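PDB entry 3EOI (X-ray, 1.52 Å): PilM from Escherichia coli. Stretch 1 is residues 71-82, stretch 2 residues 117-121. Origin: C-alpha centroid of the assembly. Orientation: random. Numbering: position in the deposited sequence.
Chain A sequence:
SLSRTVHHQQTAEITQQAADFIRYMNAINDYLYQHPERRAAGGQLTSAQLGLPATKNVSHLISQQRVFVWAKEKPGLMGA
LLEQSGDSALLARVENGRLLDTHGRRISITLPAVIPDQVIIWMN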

ATOM      1  N   ALA A  71      -0.775  -3.644   0.746  1.00  8.48           N
ATOM      2  CA  ALA A  71      -1.357  -4.367   1.901  1.00  9.79           C
ATOM      3  C   ALA A  71      -2.099  -5.600   1.431  1.00 10.22           C
ATOM      4  O   ALA A  71      -2.593  -5.656   0.308  1.00 11.01           O
ATOM      5  CB  ALA A  71      -2.268  -3.452   2.725  1.00 10.92           C
ATOM      6  N   LYS A  72      -2.150  -6.617   2.295  1.00 11.24           N
ATOM      7  CA  LYS A  72      -2.855  -7.854   1.984  1.00 13.36           C
ATOM      8  C   LYS A  72      -4.318  -7.547   1.658  1.00 10.82           C
ATOM      9  O   LYS A  72      -4.982  -6.894   2.437  1.00 10.73           O
ATOM     10  CB  LYS A  72      -2.787  -8.805   3.189  1.00 16.68           C
ATOM     11  CG  LYS A  72      -3.609 -10.092   3.055  1.00 32.58           C
ATOM     12  CD  LYS A  72      -3.046 -11.268   3.927  1.00 24.33           C
ATOM     13  CE  LYS A  72      -3.835 -11.489   5.236  1.00 33.37           C
ATOM     14  NZ  LYS A  72      -3.372 -12.703   6.030  1.00 28.38           N
ATOM     15  N   GLU A  73      -4.803  -8.077   0.539  1.00  9.35           N
ATOM     16  CA  GLU A  73      -6.187  -7.809   0.079  1.00  8.90           C
ATOM     17  C   GLU A  73      -7.200  -8.533   0.977  1.00  8.39           C
ATOM     18  O   GLU A  73      -6.965  -9.642   1.420  1.00  9.01           O
ATOM     19  CB  GLU A  73      -6.306  -8.360  -1.326  1.00 12.55           C
ATOM     20  CG  GLU A  73      -7.464  -7.942  -2.149  1.00 25.20           C
ATOM     21  CD  GLU A  73      -7.383  -8.616  -3.522  1.00 14.53           C
ATOM     22  OE1 GLU A  73      -6.729  -9.711  -3.623  1.00 25.40           O
ATOM     23  OE2 GLU A  73      -7.963  -8.086  -4.487  1.00 25.17           O
ATOM     24  N   LYS A  74      -8.306  -7.846   1.221  1.00  8.76           N
ATOM     25  CA  LYS A  74      -9.477  -8.384   1.907  1.00  8.22           C
ATOM     26  C   LYS A  74     -10.711  -7.877   1.240  1.00  7.56           C
ATOM     27  O   LYS A  74     -10.693  -6.806   0.622  1.00  7.29           O
ATOM     28  CB  LYS A  74      -9.460  -7.844   3.345  1.00 11.52           C
ATOM     29  CG  LYS A  74      -8.172  -8.194   4.073  1.00 13.17           C
ATOM     30  CD  LYS A  74      -8.148  -9.632   4.495  1.00 16.13           C
ATOM     31  CE  LYS A  74      -6.928  -9.962   5.352  1.00 16.93           C
ATOM     32  NZ  LYS A  74      -7.143 -11.376   5.727  1.00 20.10           N
ATOM     33  N   PRO A  75     -11.821  -8.601   1.424  1.00  8.32           N
ATOM     34  CA  PRO A  75     -13.055  -8.076   0.858  1.00  8.64           C
ATOM     35  C   PRO A  75     -13.337  -6.660   1.378  1.00  7.86           C
ATOM     36  O   PRO A  75     -13.283  -6.430   2.619  1.00  9.31           O
ATOM     37  CB  PRO A  75     -14.142  -9.078   1.340  1.00 10.31           C
ATOM     38  CG  PRO A  75     -13.500  -9.912   2.377  1.00 14.92           C
ATOM     39  CD  PRO A  75     -11.991  -9.767   2.312  1.00 10.19           C
ATOM     40  N   GLY A  76     -13.655  -5.724   0.464  1.00  7.52           N
ATOM     41  CA  GLY A  76     -14.033  -4.378   0.814  1.00  7.81           C
ATOM     42  C   GLY A  76     -12.841  -3.480   1.185  1.00  8.60           C
ATOM     43  O   GLY A  76     -13.024  -2.311   1.448  1.00  9.02           O
ATOM     44  N   LEU A  77     -11.627  -4.016   1.235  1.00  6.25           N
ATOM     45  CA  LEU A  77     -10.491  -3.151   1.554  1.00  6.79           C
ATOM     46  C   LEU A  77     -10.359  -2.089   0.445  1.00  7.64           C
ATOM     47  O   LEU A  77     -10.069  -0.934   0.720  1.00  8.45           O
ATOM     48  CB  LEU A  77      -9.205  -3.990   1.731  1.00  7.36           C
ATOM     49  CG  LEU A  77      -7.900  -3.212   1.991  1.00  9.24           C
ATOM     50  CD1 LEU A  77      -8.039  -2.324   3.257  1.00  9.05           C
ATOM     51  CD2 LEU A  77      -6.700  -4.117   2.053  1.00  9.46           C
ATOM     52  N   MET A  78     -10.608  -2.461  -0.819  1.00  8.24           N
ATOM     53  CA  MET A  78     -10.468  -1.476  -1.901  1.00  7.95           C
ATOM     54  C   MET A  78     -11.461  -0.360  -1.698  1.00  6.65           C
ATOM     55  O   MET A  78     -11.098   0.794  -1.765  1.00  7.43           O
ATOM     56  CB  MET A  78     -10.680  -2.134  -3.267  1.00  8.68           C
ATOM     57  CG  MET A  78     -10.443  -1.219  -4.456  1.00 13.41           C
ATOM     58  SD  MET A  78      -8.678  -0.874  -4.858  1.00  7.65           S
ATOM     59  CE  MET A  78      -8.132  -2.460  -5.518  1.00 16.26           C
ATOM     60  N   GLY A  79     -12.701  -0.720  -1.387  1.00  7.64           N
ATOM     61  CA  GLY A  79     -13.742   0.331  -1.186  1.00  7.59           C
ATOM     62  C   GLY A  79     -13.396   1.206   0.031  1.00  8.72           C
ATOM     63  O   GLY A  79     -13.726   2.390   0.035  1.00 10.30           O
ATOM     64  N   ALA A  80     -12.749   0.633   1.059  1.00  7.34           N
ATOM     65  CA  ALA A  80     -12.428   1.437   2.242  1.00  6.32           C
ATOM     66  C   ALA A  80     -11.294   2.414   1.892  1.00  6.52           C
ATOM     67  O   ALA A  80     -11.295   3.575   2.336  1.00  8.34           O
ATOM     68  CB  ALA A  80     -12.045   0.553   3.384  1.00  8.35           C
ATOM     69  N   LEU A  81     -10.326   1.937   1.094  1.00  5.59           N
ATOM     70  CA  LEU A  81      -9.263   2.830   0.659  1.00  7.72           C
ATOM     71  C   LEU A  81      -9.812   3.940  -0.156  1.00  9.32           C
ATOM     72  O   LEU A  81      -9.393   5.111  -0.031  1.00 11.29           O
ATOM     73  CB  LEU A  81      -8.240   2.044  -0.174  1.00  8.32           C
ATOM     74  CG  LEU A  81      -7.373   1.092   0.649  1.00 11.16           C
ATOM     75  CD1 LEU A  81      -6.622   0.140  -0.251  1.00  9.44           C
ATOM     76  CD2 LEU A  81      -6.369   1.861   1.529  1.00 10.16           C
ATOM     77  N   LEU A  82     -10.727   3.601  -1.050  1.00  8.48           N
ATOM     78  CA  LEU A  82     -11.376   4.664  -1.856  1.00  8.57           C
ATOM     79  C   LEU A  82     -12.215   5.629  -0.991  1.00 10.07           C
ATOM     80  O   LEU A  82     -12.186   6.876  -1.112  1.00 10.26           O
ATOM     81  CB  LEU A  82     -12.207   4.017  -2.984  1.00  8.95           C
ATOM     82  CG  LEU A  82     -11.283   3.353  -3.997  1.00 10.69           C
ATOM     83  CD1 LEU A  82     -12.078   2.435  -4.921  1.00  9.84           C
ATOM     84  CD2 LEU A  82     -10.562   4.498  -4.762  1.00 10.90           C
ATOM     85  N   ASP A 117       1.686 -11.720  -3.968  1.00 12.17           N
ATOM     86  CA  ASP A 117       0.415 -11.769  -4.644  1.00 13.38           C
ATOM     87  C   ASP A 117      -0.695 -11.431  -3.656  1.00 12.94           C
ATOM     88  O   ASP A 117      -0.491 -11.460  -2.434  1.00 12.40           O
ATOM     89  CB  ASP A 117       0.185 -13.170  -5.196  1.00 16.81           C
ATOM     90  CG  ASP A 117       1.016 -13.447  -6.408  1.00 21.21           C
ATOM     91  OD1 ASP A 117       1.384 -12.469  -7.107  1.00 19.37           O
ATOM     92  OD2 ASP A 117       1.319 -14.643  -6.658  1.00 20.13           O
ATOM     93  N   GLN A 118      -1.873 -11.135  -4.195  1.00 13.13           N
ATOM     94  CA  GLN A 118      -3.076 -10.965  -3.374  1.00 13.22           C
ATOM     95  C   GLN A 118      -2.897  -9.762  -2.459  1.00 12.60           C
ATOM     96  O   GLN A 118      -3.248  -9.772  -1.259  1.00 12.71           O
ATOM     97  CB  GLN A 118      -3.388 -12.233  -2.567  1.00 17.70           C
ATOM     98  CG  GLN A 118      -3.476 -13.472  -3.486  1.00 29.70           C
ATOM     99  CD  GLN A 118      -4.190 -14.656  -2.865  1.00 23.00           C
ATOM    100  OE1 GLN A 118      -4.059 -14.947  -1.672  1.00 30.74           O
ATOM    101  NE2 GLN A 118      -4.963 -15.361  -3.699  1.00 31.56           N
ATOM    102  N   VAL A 119      -2.288  -8.709  -3.035  1.00 12.03           N
ATOM    103  CA  VAL A 119      -2.266  -7.396  -2.373  1.00 10.31           C
ATOM    104  C   VAL A 119      -2.961  -6.332  -3.183  1.00 10.64           C
ATOM    105  O   VAL A 119      -3.094  -6.452  -4.403  1.00  9.81           O
ATOM    106  CB  VAL A 119      -0.790  -6.915  -2.033  1.00 12.03           C
ATOM    107  CG1 VAL A 119      -0.106  -7.884  -1.091  1.00 10.46           C
ATOM    108  CG2 VAL A 119       0.054  -6.770  -3.265  1.00 11.40           C
ATOM    109  N   ILE A 120      -3.426  -5.296  -2.477  1.00  8.61           N
ATOM    110  CA  ILE A 120      -3.749  -4.051  -3.138  1.00  8.28           C
ATOM    111  C   ILE A 120      -2.536  -3.151  -3.078  1.00  8.08           C
ATOM    112  O   ILE A 120      -1.843  -3.082  -2.012  1.00  7.80           O
ATOM    113  CB  ILE A 120      -4.927  -3.353  -2.452  1.00  9.45           C
ATOM    114  CG1 ILE A 120      -6.226  -4.173  -2.645  1.00  7.89           C
ATOM    115  CG2 ILE A 120      -5.061  -1.912  -3.031  1.00 10.66           C
ATOM    116  CD1 ILE A 120      -7.390  -3.687  -1.800  1.00 13.36           C
ATOM    117  N   ILE A 121      -2.259  -2.484  -4.196  1.00  7.54           N
ATOM    118  CA  ILE A 121      -0.994  -1.772  -4.316  1.00  8.23           C
ATOM    119  C   ILE A 121      -1.135  -0.420  -4.927  1.00  8.74           C
ATOM    120  O   ILE A 121      -2.074  -0.177  -5.701  1.00  9.08           O
ATOM    121  CB  ILE A 121       0.043  -2.619  -5.123  1.00  9.61           C
ATOM    122  CG1 ILE A 121       1.453  -2.016  -5.044  1.00  9.09           C
ATOM    123  CG2 ILE A 121      -0.436  -2.821  -6.569  1.00  9.96           C
ATOM    124  CD1 ILE A 121       2.504  -3.096  -5.232  1.00 12.82           C
TER

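What holds the two strand segments together? Three backbone hydrogen bonds do, and together they define an antiparallel register. Ala71 and Ile120 form a hydrogen-bonded pair in which both residues use donor and acceptor alike: Ala71 N gives its proton to Ile120 O at 3.0 Å, and Ile120 N gives its own to Ala71 O at 2.9 Å. The first of these is the straighter, with an angle of 161° at the hydrogen against 145° for the second. Two residues further along, Glu73 N donates to Gln118 O at 2.9 Å and 172°, the most nearly linear of the three. This last bond lies beyond the strand on both sides, so the ladder's pattern of pairing is carried into the adjoining loops.

Why do Lys72 and Val119 make no hydrogen bond to each other although their CA atoms are only 4.4 Å apart? They form the non-hydrogen-bonded pair of the antiparallel ladder, where the peptide groups facing across the gap belong to their neighbours. The bonds of Ala71 with Ile120 and of Glu73 with Gln118 therefore bracket this pair. Contact between Lys72 and Val119 is by packing alone, with Lys72 CA 4.1 Å from Val119 CG1. The side chain of Lys72 starts away from the other stretch, and its ammonium group finds no acceptor there. Val119 also brings its CB to 3.2 Å from Ala71 O, a close approach beside an oxygen whose hydrogen bond is to Ile120 N.

How does the helix join a contact whose polar bonds are all made by the backbone of the preceding segment? It does so through apolar side chains gathered around Ile120, which has the largest area covered of any residue here. Leu77 CG lies 3.9 Å from Ile120 CD1, Met78 CE lies 3.8 Å from Ile120 CG1, and Leu81 CD1 lies 3.8 Å from Ile120 CG2. Leu77 and Leu81, one helical turn apart, both point toward the strand, whereas Met78 leaves the helix sideways and its chain bends back, with chi2 and chi3 both p, to bring its end nearer. The isoleucine thus pairs with Ala71 through its backbone and packs against the helix with its side chain.

Which polar groups are satisfied within stretch 1 itself? The chain turns into the helix through Lys74 O, which accepts from Leu77 N at 3.0 Å. Gly76, at the N-cap position, has a phi of 78° that favours glycine, and its O accepts from Ala80 N at 3.0 Å. The helical pattern continues as Leu81 N donates to Leu77 O and Leu82 N to Met78 O, each at 2.9 Å. Glu73 is different at its two ends: its backbone N is bonded to Gln118 O, but its carboxylate makes no hydrogen bond or salt bridge across the contact, and its CG rests 4.0 Å from Ile120 CG1.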